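Local structure of NEQ263 (Nanoarchaeum equitans Kin4-M, 5BN3) at residues 112-116 with 386-392; 91-95 with 204-208; 65-70 with 208-213; 343-347 with 379-384. The protein forms, together with NeqA, the core complex of an unusual ATP synthase and, as in its family, probably binds adenine nucleotide. One frame throughout, in Å; residues are numbered along the deposited sequence.

Interaction 1: residues 112-116 with 386-392; sequences YTGIS and QDYYEYR
With CG of Gln386 turned opposite its own backbone nitrogen (chi1 172°) and the chain extended beyond it, the terminal amide is carried across to the backbone of Gly114 and Ser116. NE2 of Gln386 gives a 2.8 Å hydrogen bond to Gly114 O, tilted from the carbonyl plane, while OE1 of the same amide accepts from Ser116 N at 3.2 Å, in its carbonyl plane and on a lone pair. A second donor, Arg392 N, reaches Gly114 O at 2.8 Å, so one peptide oxygen is gripped twice. Gln386 NE2 also bonds Glu390 O, which ties the amide to its own loop. In the fold, this joins the turn leading into helix 116-119 of the nucleotide-binding domain to the connection between helices 367-384 and 394-408 of the C-terminal domain. Within 112-116, Thr113 OG1 accepts from Ile115 N in an ST turn and is also hydrogen-bonded to Asp119. Gly114, at a positive phi of 85°, presents its CA to one face of the Tyr391 ring, 3.7 Å from the centroid, a CH-pi contact. Arg392 NH1 meets Ser116 OG at 3.1 Å in the guanidinium plane and also reaches Phe383 O; Ser116 OG has a further partner in Ser397. Gln386 CB lies over a face of that guanidinium, whose NE forms a 3.0 Å salt bridge to Glu390 OE2.

Interaction 2: residues 91-95 with 204-208; sequences YRDIN and RVALT
Arg92 makes the first touch, its CB lying 4.0 Å from Thr208 CG2, while its guanidinium turns to Glu216 and Asp90. Asp93 shapes the chain that follows: its OD1 accepts from Asn95 N at 2.8 Å, an Asx turn at the end of the short strand 91-93. Ile94 then packs against helix 196-215, which belongs to the P-loop NTPase-type nucleotide-binding domain. CG1 of Ile94 sits between its backbone nitrogen and carbonyl carbon (chi1 61°), sending CD1 to Arg204 CB at 4.1 Å, with CG2 3.9 Å from Val205 CG1, side by side. Ile94 O approaches Thr208 OG1 without bonding it; that hydroxyl donates to Arg204 O at 2.7 Å, and Arg265 serves both Ile94 O and Thr208 OG1. Last comes Asn95, whose OD1 accepts a weak, bent bond from Arg204 NE (2.9 Å, 124°), the amide and guanidinium planes being 80° apart. The far nitrogens of Arg204 are held by Asp258, Ile200 and Tyr231, and Asn95 also packs on Asn52 of the neighbouring alpha chain.

Interaction 3: residues 65-70 with 208-213; sequences VSEDYI and TLAEYL
Val65 rides over one face of the Tyr212 ring, packing the loop between strands 62-64 and 73-75 against helix 196-215. That helix is the connector of a beta-alpha-beta crossover from strand 185-190 to strand 220-226, with the parallel strand 156-162 lying between them in the sheet. The tight part of the contact is apolar. CB of Val65 stands 4.0 Å from the Tyr212 ring centroid, a CH-pi contact, and CG2 of Val65 comes to 3.6 Å from Tyr212 CD1. The ring is in place for this because Tyr212 CG is turned opposite its backbone nitrogen (chi1 172°), and Ser66 CA approaches the same ring obliquely. Deeper in, Leu209 forks its methyls: CD2 reaches Tyr69 CB at 3.6 Å, and CD1 meets Ser66 O at 3.5 Å. Ser66 N is buried here with no partner in the model.

The other side is looser and partly exposed. Glu67 CG lies 3.9 Å from Leu213 CD2, its carboxylate going to Arg219, and Ile70 CD1 stays 4.2 Å from Leu213 CD1. Tyr212 OH, at the far end of its ring, bonds a dioxane molecule that probably came from the crystallisation liquor. Within the loop, Ser66 OG accepts from Asp68 N at 3.2 Å, an ST turn.

Interaction 4: residues 343-347 with 379-384; sequences LIKSY and VEKEFI
Tyr347 and Glu380 supply the polar part of this contact between helices 334-356 and 367-384. The phenol OH donates a short 2.5 Å hydrogen bond to Glu380 OE2, using the anti lone pair of that oxygen; ring and carboxylate planes stand 69° apart, and the oxygen lies at the ring edge. Tyr347 carries its ring opposite the backbone nitrogen (chi1 -175°), which projects it toward the other helix. OE2 of Glu380 also forms a salt bridge with Arg354, so this oxygen has two partners, and the positive charge of Arg354 probably offsets that of the carboxylate.

The apolar contacts lie alongside. Val379 splits its methyls, CG1 meeting Tyr347 CD1 at 3.8 Å and CG2 meeting Leu343 CD1 at 4.0 Å. Leu343 and Phe383 reach toward each other from opposite directions: Leu343 CD2 comes to 3.6 Å from Phe383 CE2, and Leu343 CD1 lies over one face of the ring.

Backbone geometry adds a third element. Val379 O accepts from both Phe383 N and Ile384 N, the latter closing a wider pi-type turn. The short segments run nearly antiparallel (161°) with a closest axis approach of 13.0 Å, bridged by these side chains, within the helical C-terminal domain of V- and A-type ATP synthases.

Overall arrangement
The four contacts form two separate clusters. Interactions 2 and 3 share Thr208 on helix 196-215, their centres 9 Å apart, and touch where Arg92 CG packs on Val65 CG2 at 3.7 Å; together they tie strand 91-93 and the 65-70 loop to the nucleotide-binding domain. Interactions 1 and 4 have centres 15 Å apart and meet where Arg392 NH1 lies 2.8 Å from Phe383 O, which joins the loop of interaction 1 to the helix end of interaction 4. The clusters are far apart: 33 Å between centres of interactions 1 and 2. All four lie away from Arg326, a residue known to bind ADP, though none is bound to this chain there.

Interaction 1: residues 112-116 with 386-392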
loop_
_atom_site.group_PDB
_atom_site.type_symbol
_atom_site.label_atom_id
_atom_site.label_comp_id
_atom_site.label_asym_id
_atom_site.label_seq_id
_atom_site.Cartn_x
_atom_site.Cartn_y
_atom_site.Cartn_z
ATOM N N TYR B 112 -9.338 -21.370 -37.344
ATOM C CA TYR B 112 -7.908 -21.247 -37.614
ATOM C C TYR B 112 -7.487 -19.828 -37.996
ATOM O O TYR B 112 -8.033 -19.226 -38.923
ATOM C CB TYR B 112 -7.455 -22.276 -38.654
ATOM C CG TYR B 112 -7.333 -23.651 -38.057
ATOM C CD1 TYR B 112 -6.220 -23.999 -37.309
ATOM C CD2 TYR B 112 -8.338 -24.592 -38.213
ATOM C CE1 TYR B 112 -6.104 -25.243 -36.748
ATOM C CE2 TYR B 112 -8.229 -25.845 -37.655
ATOM C CZ TYR B 112 -7.108 -26.160 -36.924
ATOM O OH TYR B 112 -6.974 -27.397 -36.356
ATOM N N THR B 113 -6.513 -19.308 -37.259
ATOM C CA THR B 113 -6.038 -17.945 -37.441
ATOM C C THR B 113 -4.891 -17.889 -38.432
ATOM O O THR B 113 -4.628 -16.846 -39.026
ATOM C CB THR B 113 -5.565 -17.335 -36.105
ATOM O OG1 THR B 113 -4.400 -18.031 -35.642
ATOM C CG2 THR B 113 -6.659 -17.439 -35.059
ATOM N N GLY B 114 -4.203 -19.016 -38.600
ATOM C CA GLY B 114 -3.030 -19.067 -39.453
ATOM C C GLY B 114 -1.782 -18.646 -38.703
ATOM O O GLY B 114 -0.691 -18.579 -39.272
ATOM N N ILE B 115 -1.955 -18.360 -37.417
ATOM C CA ILE B 115 -0.860 -17.940 -36.552
ATOM C C ILE B 115 -0.433 -19.107 -35.661
ATOM O O ILE B 115 -1.208 -19.567 -34.824
ATOM C CB ILE B 115 -1.293 -16.738 -35.685
ATOM C CG1 ILE B 115 -1.789 -15.594 -36.580
ATOM C CG2 ILE B 115 -0.152 -16.269 -34.800
ATOM C CD1 ILE B 115 -2.569 -14.522 -35.840
ATOM N N SER B 116 0.800 -19.576 -35.841
ATOM C CA SER B 116 1.288 -20.776 -35.158
ATOM C C SER B 116 1.230 -20.686 -33.638
ATOM O O SER B 116 0.802 -21.627 -32.972
ATOM C CB SER B 116 2.721 -21.085 -35.592
ATOM O OG SER B 116 2.801 -21.265 -36.991
ATOM N N GLN B 386 6.705 -14.696 -37.011
ATOM C CA GLN B 386 5.891 -14.918 -38.200
ATOM C C GLN B 386 5.450 -13.569 -38.760
ATOM O O GLN B 386 5.151 -12.649 -37.999
ATOM C CB GLN B 386 4.673 -15.773 -37.834
ATOM C CG GLN B 386 3.638 -15.930 -38.933
ATOM C CD GLN B 386 2.437 -16.740 -38.486
ATOM O OE1 GLN B 386 2.507 -17.495 -37.513
ATOM N NE2 GLN B 386 1.326 -16.586 -39.194
ATOM N N ASP B 387 5.410 -13.443 -40.083
ATOM C CA ASP B 387 5.048 -12.169 -40.702
ATOM C C ASP B 387 3.571 -11.815 -40.502
ATOM O O ASP B 387 2.714 -12.696 -40.399
ATOM C CB ASP B 387 5.385 -12.170 -42.195
ATOM C CG ASP B 387 5.268 -10.793 -42.818
ATOM O OD1 ASP B 387 4.167 -10.445 -43.298
ATOM O OD2 ASP B 387 6.272 -10.051 -42.818
ATOM N N TYR B 388 3.294 -10.516 -40.450
ATOM C CA TYR B 388 1.939 -9.993 -40.303
ATOM C C TYR B 388 1.032 -10.426 -41.455
ATOM O O TYR B 388 -0.187 -10.522 -41.298
ATOM C CB TYR B 388 2.007 -8.465 -40.208
ATOM C CG TYR B 388 0.676 -7.752 -40.187
ATOM C CD1 TYR B 388 -0.270 -8.028 -39.213
ATOM C CD2 TYR B 388 0.382 -6.771 -41.123
ATOM C CE1 TYR B 388 -1.483 -7.363 -39.188
ATOM C CE2 TYR B 388 -0.825 -6.102 -41.103
ATOM C CZ TYR B 388 -1.753 -6.401 -40.134
ATOM O OH TYR B 388 -2.957 -5.740 -40.109
ATOM N N TYR B 389 1.632 -10.697 -42.610
ATOM C CA TYR B 389 0.869 -11.103 -43.787
ATOM C C TYR B 389 1.041 -12.581 -44.114
ATOM O O TYR B 389 0.673 -13.032 -45.200
ATOM C CB TYR B 389 1.257 -10.242 -44.991
ATOM C CG TYR B 389 0.884 -8.793 -44.824
ATOM C CD1 TYR B 389 -0.445 -8.410 -44.743
ATOM C CD2 TYR B 389 1.856 -7.808 -44.748
ATOM C CE1 TYR B 389 -0.794 -7.092 -44.587
ATOM C CE2 TYR B 389 1.514 -6.481 -44.596
ATOM C CZ TYR B 389 0.186 -6.131 -44.516
ATOM O OH TYR B 389 -0.168 -4.813 -44.363
ATOM N N GLU B 390 1.591 -13.335 -43.170
ATOM C CA GLU B 390 1.835 -14.758 -43.375
ATOM C C GLU B 390 0.735 -15.614 -42.757
ATOM O O GLU B 390 0.354 -15.409 -41.600
ATOM C CB GLU B 390 3.192 -15.157 -42.789
ATOM C CG GLU B 390 3.507 -16.641 -42.908
ATOM C CD GLU B 390 4.899 -16.989 -42.418
ATOM O OE1 GLU B 390 5.598 -16.086 -41.907
ATOM O OE2 GLU B 390 5.298 -18.167 -42.542
ATOM N N TYR B 391 0.226 -16.565 -43.534
ATOM C CA TYR B 391 -0.747 -17.532 -43.040
ATOM C C TYR B 391 -0.118 -18.918 -43.014
ATOM O O TYR B 391 0.373 -19.405 -44.034
ATOM C CB TYR B 391 -1.997 -17.551 -43.930
ATOM C CG TYR B 391 -3.085 -18.477 -43.431
ATOM C CD1 TYR B 391 -3.053 -19.840 -43.710
ATOM C CD2 TYR B 391 -4.145 -17.990 -42.685
ATOM C CE1 TYR B 391 -4.043 -20.685 -43.250
ATOM C CE2 TYR B 391 -5.140 -18.826 -42.225
ATOM C CZ TYR B 391 -5.083 -20.170 -42.508
ATOM O OH TYR B 391 -6.076 -21.001 -42.045
ATOM N N ARG B 392 -0.142 -19.558 -41.852
ATOM C CA ARG B 392 0.362 -20.919 -41.738
ATOM C C ARG B 392 -0.776 -21.896 -41.489
ATOM O O ARG B 392 -1.560 -21.725 -40.554
ATOM C CB ARG B 392 1.396 -21.019 -40.612
ATOM C CG ARG B 392 2.592 -20.101 -40.786
ATOM C CD ARG B 392 3.713 -20.493 -39.849
ATOM N NE ARG B 392 4.852 -19.583 -39.937
ATOM C CZ ARG B 392 5.644 -19.283 -38.913
ATOM N NH1 ARG B 392 5.416 -19.816 -37.721
ATOM N NH2 ARG B 392 6.657 -18.447 -39.080
#

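Interaction 2: residues 91-95 with 204-208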
loop_
_atom_site.group_PDB
_atom_site.type_symbol
_atom_site.label_atom_id
_atom_site.label_comp_id
_atom_site.label_asym_id
_atom_site.label_seq_id
_atom_site.Cartn_x
_atom_site.Cartn_y
_atom_site.Cartn_z
ATOM N N TYR B 91 -37.033 -1.843 -31.810
ATOM C CA TYR B 91 -36.140 -1.281 -30.800
ATOM C C TYR B 91 -35.829 -2.263 -29.673
ATOM O O TYR B 91 -36.711 -2.971 -29.188
ATOM C CB TYR B 91 -36.728 0.018 -30.239
ATOM C CG TYR B 91 -36.666 1.171 -31.213
ATOM C CD1 TYR B 91 -35.511 1.929 -31.344
ATOM C CD2 TYR B 91 -37.758 1.499 -32.005
ATOM C CE1 TYR B 91 -35.446 2.982 -32.234
ATOM C CE2 TYR B 91 -37.701 2.553 -32.900
ATOM C CZ TYR B 91 -36.542 3.288 -33.009
ATOM O OH TYR B 91 -36.476 4.338 -33.895
ATOM N N ARG B 92 -34.563 -2.294 -29.266
ATOM C CA ARG B 92 -34.099 -3.244 -28.259
ATOM C C ARG B 92 -33.333 -2.556 -27.141
ATOM O O ARG B 92 -32.528 -1.658 -27.392
ATOM C CB ARG B 92 -33.191 -4.295 -28.907
ATOM C CG ARG B 92 -33.838 -5.082 -30.026
ATOM C CD ARG B 92 -34.962 -5.961 -29.508
ATOM N NE ARG B 92 -35.616 -6.693 -30.588
ATOM C CZ ARG B 92 -35.149 -7.820 -31.115
ATOM N NH1 ARG B 92 -34.020 -8.348 -30.665
ATOM N NH2 ARG B 92 -35.809 -8.418 -32.098
ATOM N N ASP B 93 -33.594 -2.982 -25.907
ATOM C CA ASP B 93 -32.788 -2.585 -24.758
ATOM C C ASP B 93 -31.333 -2.953 -25.053
ATOM O O ASP B 93 -31.031 -4.103 -25.381
ATOM C CB ASP B 93 -33.283 -3.316 -23.506
ATOM C CG ASP B 93 -32.635 -2.814 -22.223
ATOM O OD1 ASP B 93 -31.483 -2.331 -22.255
ATOM O OD2 ASP B 93 -33.283 -2.918 -21.160
ATOM N N ILE B 94 -30.440 -1.972 -24.951
ATOM C CA ILE B 94 -29.030 -2.182 -25.276
ATOM C C ILE B 94 -28.299 -3.021 -24.229
ATOM O O ILE B 94 -27.212 -3.540 -24.490
ATOM C CB ILE B 94 -28.270 -0.855 -25.479
ATOM C CG1 ILE B 94 -28.307 -0.006 -24.208
ATOM C CG2 ILE B 94 -28.826 -0.086 -26.672
ATOM C CD1 ILE B 94 -27.259 1.088 -24.194
ATOM N N ASN B 95 -28.885 -3.138 -23.044
ATOM C CA ASN B 95 -28.334 -4.012 -22.014
ATOM C C ASN B 95 -28.601 -5.476 -22.340
ATOM O O ASN B 95 -27.812 -6.356 -21.994
ATOM C CB ASN B 95 -28.908 -3.664 -20.637
ATOM C CG ASN B 95 -28.355 -2.363 -20.085
ATOM O OD1 ASN B 95 -27.188 -2.031 -20.301
ATOM N ND2 ASN B 95 -29.189 -1.623 -19.365
ATOM N N ARG B 204 -22.199 -2.034 -25.624
ATOM C CA ARG B 204 -23.573 -2.504 -25.458
ATOM C C ARG B 204 -24.385 -2.443 -26.752
ATOM O O ARG B 204 -25.135 -3.372 -27.061
ATOM C CB ARG B 204 -24.275 -1.729 -24.335
ATOM C CG ARG B 204 -23.834 -2.144 -22.933
ATOM C CD ARG B 204 -24.478 -1.287 -21.855
ATOM N NE ARG B 204 -24.300 -1.864 -20.523
ATOM C CZ ARG B 204 -23.254 -1.632 -19.736
ATOM N NH1 ARG B 204 -22.284 -0.824 -20.140
ATOM N NH2 ARG B 204 -23.179 -2.206 -18.544
ATOM N N VAL B 205 -24.242 -1.358 -27.508
ATOM C CA VAL B 205 -24.945 -1.257 -28.785
ATOM C C VAL B 205 -24.342 -2.224 -29.804
ATOM O O VAL B 205 -25.057 -2.799 -30.622
ATOM C CB VAL B 205 -24.984 0.200 -29.345
ATOM C CG1 VAL B 205 -25.480 1.168 -28.286
ATOM C CG2 VAL B 205 -23.619 0.640 -29.838
ATOM N N ALA B 206 -23.027 -2.415 -29.734
ATOM C CA ALA B 206 -22.334 -3.330 -30.635
ATOM C C ALA B 206 -22.755 -4.777 -30.395
ATOM O O ALA B 206 -22.943 -5.548 -31.341
ATOM C CB ALA B 206 -20.831 -3.186 -30.474
ATOM N N LEU B 207 -22.881 -5.149 -29.125
ATOM C CA LEU B 207 -23.301 -6.501 -28.764
ATOM C C LEU B 207 -24.803 -6.726 -28.944
ATOM O O LEU B 207 -25.239 -7.851 -29.190
ATOM C CB LEU B 207 -22.871 -6.830 -27.332
ATOM C CG LEU B 207 -21.375 -7.101 -27.171
ATOM C CD1 LEU B 207 -20.991 -7.155 -25.708
ATOM C CD2 LEU B 207 -21.017 -8.402 -27.853
ATOM N N THR B 208 -25.594 -5.663 -28.814
ATOM C CA THR B 208 -27.020 -5.752 -29.110
ATOM C C THR B 208 -27.212 -6.087 -30.587
ATOM O O THR B 208 -28.040 -6.928 -30.939
ATOM C CB THR B 208 -27.757 -4.443 -28.768
ATOM O OG1 THR B 208 -27.688 -4.214 -27.355
ATOM C CG2 THR B 208 -29.215 -4.523 -29.187
#

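Interaction 3: residues 65-70 with 208-213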
loop_
_atom_site.group_PDB
_atom_site.type_symbol
_atom_site.label_atom_id
_atom_site.label_comp_id
_atom_site.label_asym_id
_atom_site.label_seq_id
_atom_site.Cartn_x
_atom_site.Cartn_y
_atom_site.Cartn_z
ATOM N N VAL B 65 -32.718 -2.396 -34.391
ATOM C CA VAL B 65 -31.841 -3.456 -34.884
ATOM C C VAL B 65 -32.225 -3.901 -36.294
ATOM O O VAL B 65 -33.400 -4.126 -36.591
ATOM C CB VAL B 65 -31.806 -4.673 -33.932
ATOM C CG1 VAL B 65 -31.116 -4.308 -32.628
ATOM C CG2 VAL B 65 -33.208 -5.194 -33.662
ATOM N N SER B 66 -31.218 -4.014 -37.153
ATOM C CA SER B 66 -31.394 -4.466 -38.530
ATOM C C SER B 66 -30.025 -4.717 -39.137
ATOM O O SER B 66 -29.002 -4.464 -38.498
ATOM C CB SER B 66 -32.146 -3.422 -39.360
ATOM O OG SER B 66 -31.381 -2.241 -39.521
ATOM N N GLU B 67 -30.002 -5.206 -40.372
ATOM C CA GLU B 67 -28.742 -5.435 -41.066
ATOM C C GLU B 67 -28.250 -4.162 -41.745
ATOM O O GLU B 67 -27.257 -4.185 -42.470
ATOM C CB GLU B 67 -28.882 -6.565 -42.089
ATOM C CG GLU B 67 -29.255 -7.909 -41.485
ATOM C CD GLU B 67 -28.862 -9.073 -42.375
ATOM O OE1 GLU B 67 -28.093 -8.854 -43.336
ATOM O OE2 GLU B 67 -29.313 -10.207 -42.110
ATOM N N ASP B 68 -28.948 -3.056 -41.502
ATOM C CA ASP B 68 -28.577 -1.763 -42.070
ATOM C C ASP B 68 -27.232 -1.257 -41.545
ATOM O O ASP B 68 -26.528 -0.521 -42.235
ATOM C CB ASP B 68 -29.669 -0.721 -41.795
ATOM C CG ASP B 68 -30.950 -0.991 -42.567
ATOM O OD1 ASP B 68 -30.916 -1.789 -43.527
ATOM O OD2 ASP B 68 -31.989 -0.391 -42.219
ATOM N N TYR B 69 -26.881 -1.653 -40.322
ATOM C CA TYR B 69 -25.623 -1.235 -39.703
ATOM C C TYR B 69 -24.414 -1.764 -40.465
ATOM O O TYR B 69 -23.346 -1.151 -40.460
ATOM C CB TYR B 69 -25.555 -1.711 -38.248
ATOM C CG TYR B 69 -26.524 -1.011 -37.329
ATOM C CD1 TYR B 69 -27.805 -1.500 -37.143
ATOM C CD2 TYR B 69 -26.157 0.136 -36.645
ATOM C CE1 TYR B 69 -28.690 -0.867 -36.308
ATOM C CE2 TYR B 69 -27.040 0.779 -35.805
ATOM C CZ TYR B 69 -28.306 0.272 -35.640
ATOM O OH TYR B 69 -29.192 0.906 -34.804
ATOM N N ILE B 70 -24.593 -2.908 -41.116
ATOM C CA ILE B 70 -23.513 -3.548 -41.857
ATOM C C ILE B 70 -23.055 -2.665 -43.018
ATOM O O ILE B 70 -23.850 -2.304 -43.889
ATOM C CB ILE B 70 -23.941 -4.936 -42.376
ATOM C CG1 ILE B 70 -24.475 -5.783 -41.216
ATOM C CG2 ILE B 70 -22.778 -5.635 -43.057
ATOM C CD1 ILE B 70 -24.950 -7.165 -41.621
ATOM N N THR B 208 -25.594 -5.663 -28.814
ATOM C CA THR B 208 -27.020 -5.752 -29.110
ATOM C C THR B 208 -27.212 -6.087 -30.587
ATOM O O THR B 208 -28.040 -6.928 -30.939
ATOM C CB THR B 208 -27.757 -4.443 -28.768
ATOM O OG1 THR B 208 -27.688 -4.214 -27.355
ATOM C CG2 THR B 208 -29.215 -4.523 -29.187
ATOM N N LEU B 209 -26.431 -5.440 -31.447
ATOM C CA LEU B 209 -26.452 -5.754 -32.873
ATOM C C LEU B 209 -25.941 -7.169 -33.115
ATOM O O LEU B 209 -26.494 -7.905 -33.929
ATOM C CB LEU B 209 -25.602 -4.755 -33.663
ATOM C CG LEU B 209 -25.456 -5.087 -35.152
ATOM C CD1 LEU B 209 -26.805 -5.003 -35.848
ATOM C CD2 LEU B 209 -24.444 -4.185 -35.841
ATOM N N ALA B 210 -24.887 -7.547 -32.398
ATOM C CA ALA B 210 -24.285 -8.866 -32.563
ATOM C C ALA B 210 -25.258 -9.988 -32.213
ATOM O O ALA B 210 -25.328 -10.997 -32.914
ATOM C CB ALA B 210 -23.030 -8.976 -31.723
ATOM N N GLU B 211 -25.997 -9.810 -31.122
ATOM C CA GLU B 211 -26.981 -10.802 -30.689
ATOM C C GLU B 211 -28.133 -10.909 -31.680
ATOM O O GLU B 211 -28.682 -11.990 -31.888
ATOM C CB GLU B 211 -27.524 -10.452 -29.302
ATOM C CG GLU B 211 -26.549 -10.691 -28.161
ATOM C CD GLU B 211 -27.080 -10.182 -26.838
ATOM O OE1 GLU B 211 -27.982 -9.316 -26.850
ATOM O OE2 GLU B 211 -26.599 -10.649 -25.783
ATOM N N TYR B 212 -28.506 -9.782 -32.279
ATOM C CA TYR B 212 -29.548 -9.769 -33.297
ATOM C C TYR B 212 -29.091 -10.538 -34.529
ATOM O O TYR B 212 -29.800 -11.408 -35.029
ATOM C CB TYR B 212 -29.913 -8.329 -33.677
ATOM C CG TYR B 212 -30.849 -8.233 -34.861
ATOM C CD1 TYR B 212 -32.209 -8.468 -34.715
ATOM C CD2 TYR B 212 -30.372 -7.906 -36.123
ATOM C CE1 TYR B 212 -33.068 -8.383 -35.793
ATOM C CE2 TYR B 212 -31.224 -7.821 -37.208
ATOM C CZ TYR B 212 -32.569 -8.059 -37.036
ATOM O OH TYR B 212 -33.421 -7.973 -38.112
ATOM N N LEU B 213 -27.897 -10.214 -35.015
ATOM C CA LEU B 213 -27.354 -10.855 -36.208
ATOM C C LEU B 213 -27.116 -12.354 -36.013
ATOM O O LEU B 213 -27.428 -13.161 -36.890
ATOM C CB LEU B 213 -26.054 -10.164 -36.637
ATOM C CG LEU B 213 -26.170 -8.727 -37.153
ATOM C CD1 LEU B 213 -24.809 -8.166 -37.539
ATOM C CD2 LEU B 213 -27.112 -8.678 -38.336
#

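Interaction 4: residues 343-347 with 379-384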
loop_
_atom_site.group_PDB
_atom_site.type_symbol
_atom_site.label_atom_id
_atom_site.label_comp_id
_atom_site.label_asym_id
_atom_site.label_seq_id
_atom_site.Cartn_x
_atom_site.Cartn_y
_atom_site.Cartn_z
ATOM N N LEU B 343 4.860 -29.058 -27.295
ATOM C CA LEU B 343 5.350 -27.698 -27.476
ATOM C C LEU B 343 5.414 -26.968 -26.141
ATOM O O LEU B 343 6.439 -26.385 -25.792
ATOM C CB LEU B 343 4.454 -26.930 -28.451
ATOM C CG LEU B 343 4.661 -25.415 -28.508
ATOM C CD1 LEU B 343 6.004 -25.073 -29.133
ATOM C CD2 LEU B 343 3.525 -24.737 -29.261
ATOM N N ILE B 344 4.313 -27.016 -25.399
ATOM C CA ILE B 344 4.206 -26.305 -24.131
ATOM C C ILE B 344 5.198 -26.825 -23.090
ATOM O O ILE B 344 5.917 -26.045 -22.462
ATOM C CB ILE B 344 2.773 -26.397 -23.565
ATOM C CG1 ILE B 344 1.797 -25.627 -24.459
ATOM C CG2 ILE B 344 2.722 -25.856 -22.152
ATOM C CD1 ILE B 344 2.164 -24.166 -24.641
ATOM N N LYS B 345 5.243 -28.142 -22.918
ATOM C CA LYS B 345 6.099 -28.750 -21.901
ATOM C C LYS B 345 7.591 -28.583 -22.195
ATOM O O LYS B 345 8.379 -28.333 -21.284
ATOM C CB LYS B 345 5.748 -30.232 -21.720
ATOM C CG LYS B 345 4.316 -30.486 -21.245
ATOM C CD LYS B 345 4.264 -30.892 -19.776
ATOM C CE LYS B 345 2.830 -30.924 -19.249
ATOM N NZ LYS B 345 1.957 -31.892 -19.968
ATOM N N SER B 346 7.975 -28.716 -23.460
ATOM C CA SER B 346 9.379 -28.590 -23.845
ATOM C C SER B 346 9.865 -27.141 -23.807
ATOM O O SER B 346 11.013 -26.878 -23.453
ATOM C CB SER B 346 9.617 -29.185 -25.234
ATOM O OG SER B 346 9.164 -30.525 -25.301
ATOM N N TYR B 347 8.992 -26.208 -24.178
ATOM C CA TYR B 347 9.319 -24.785 -24.130
ATOM C C TYR B 347 9.527 -24.352 -22.683
ATOM O O TYR B 347 10.469 -23.624 -22.375
ATOM C CB TYR B 347 8.206 -23.956 -24.787
ATOM C CG TYR B 347 8.505 -22.476 -24.893
ATOM C CD1 TYR B 347 9.616 -22.021 -25.587
ATOM C CD2 TYR B 347 7.664 -21.534 -24.317
ATOM C CE1 TYR B 347 9.892 -20.673 -25.691
ATOM C CE2 TYR B 347 7.932 -20.179 -24.418
ATOM C CZ TYR B 347 9.049 -19.757 -25.106
ATOM O OH TYR B 347 9.328 -18.415 -25.214
ATOM N N VAL B 379 11.987 -22.115 -30.975
ATOM C CA VAL B 379 10.548 -21.870 -30.904
ATOM C C VAL B 379 10.264 -20.385 -31.107
ATOM O O VAL B 379 9.379 -20.006 -31.874
ATOM C CB VAL B 379 9.962 -22.342 -29.554
ATOM C CG1 VAL B 379 8.647 -21.645 -29.255
ATOM C CG2 VAL B 379 9.768 -23.847 -29.558
ATOM N N GLU B 380 11.039 -19.547 -30.428
ATOM C CA GLU B 380 10.855 -18.106 -30.516
ATOM C C GLU B 380 11.275 -17.558 -31.880
ATOM O O GLU B 380 10.671 -16.612 -32.381
ATOM C CB GLU B 380 11.620 -17.405 -29.386
ATOM C CG GLU B 380 11.132 -17.791 -27.992
ATOM C CD GLU B 380 11.984 -17.216 -26.876
ATOM O OE1 GLU B 380 13.036 -16.610 -27.169
ATOM O OE2 GLU B 380 11.599 -17.375 -25.697
ATOM N N LYS B 381 12.297 -18.161 -32.479
ATOM C CA LYS B 381 12.848 -17.667 -33.742
ATOM C C LYS B 381 12.119 -18.169 -34.986
ATOM O O LYS B 381 12.014 -17.450 -35.979
ATOM C CB LYS B 381 14.334 -18.023 -33.849
ATOM C CG LYS B 381 15.244 -17.167 -32.990
ATOM C CD LYS B 381 16.671 -17.696 -32.996
ATOM C CE LYS B 381 17.602 -16.763 -32.238
ATOM N NZ LYS B 381 18.939 -17.375 -32.003
ATOM N N GLU B 382 11.621 -19.400 -34.935
ATOM C CA GLU B 382 11.078 -20.042 -36.129
ATOM C C GLU B 382 9.596 -20.400 -36.031
ATOM O O GLU B 382 8.925 -20.551 -37.047
ATOM C CB GLU B 382 11.899 -21.291 -36.475
ATOM C CG GLU B 382 13.399 -21.037 -36.569
ATOM C CD GLU B 382 14.148 -22.191 -37.207
ATOM O OE1 GLU B 382 13.513 -23.227 -37.495
ATOM O OE2 GLU B 382 15.372 -22.060 -37.425
ATOM N N PHE B 383 9.088 -20.533 -34.811
ATOM C CA PHE B 383 7.697 -20.922 -34.610
ATOM C C PHE B 383 6.818 -19.717 -34.269
ATOM O O PHE B 383 5.827 -19.449 -34.948
ATOM C CB PHE B 383 7.599 -21.992 -33.519
ATOM C CG PHE B 383 6.202 -22.473 -33.263
ATOM C CD1 PHE B 383 5.614 -23.410 -34.099
ATOM C CD2 PHE B 383 5.480 -22.000 -32.177
ATOM C CE1 PHE B 383 4.326 -23.859 -33.864
ATOM C CE2 PHE B 383 4.191 -22.445 -31.937
ATOM C CZ PHE B 383 3.614 -23.375 -32.781
ATOM N N ILE B 384 7.187 -18.993 -33.217
ATOM C CA ILE B 384 6.445 -17.805 -32.806
ATOM C C ILE B 384 6.598 -16.674 -33.821
ATOM O O ILE B 384 5.607 -16.096 -34.266
ATOM C CB ILE B 384 6.889 -17.314 -31.409
ATOM C CG1 ILE B 384 6.635 -18.401 -30.361
ATOM C CG2 ILE B 384 6.157 -16.040 -31.030
ATOM C CD1 ILE B 384 7.049 -18.000 -28.960
#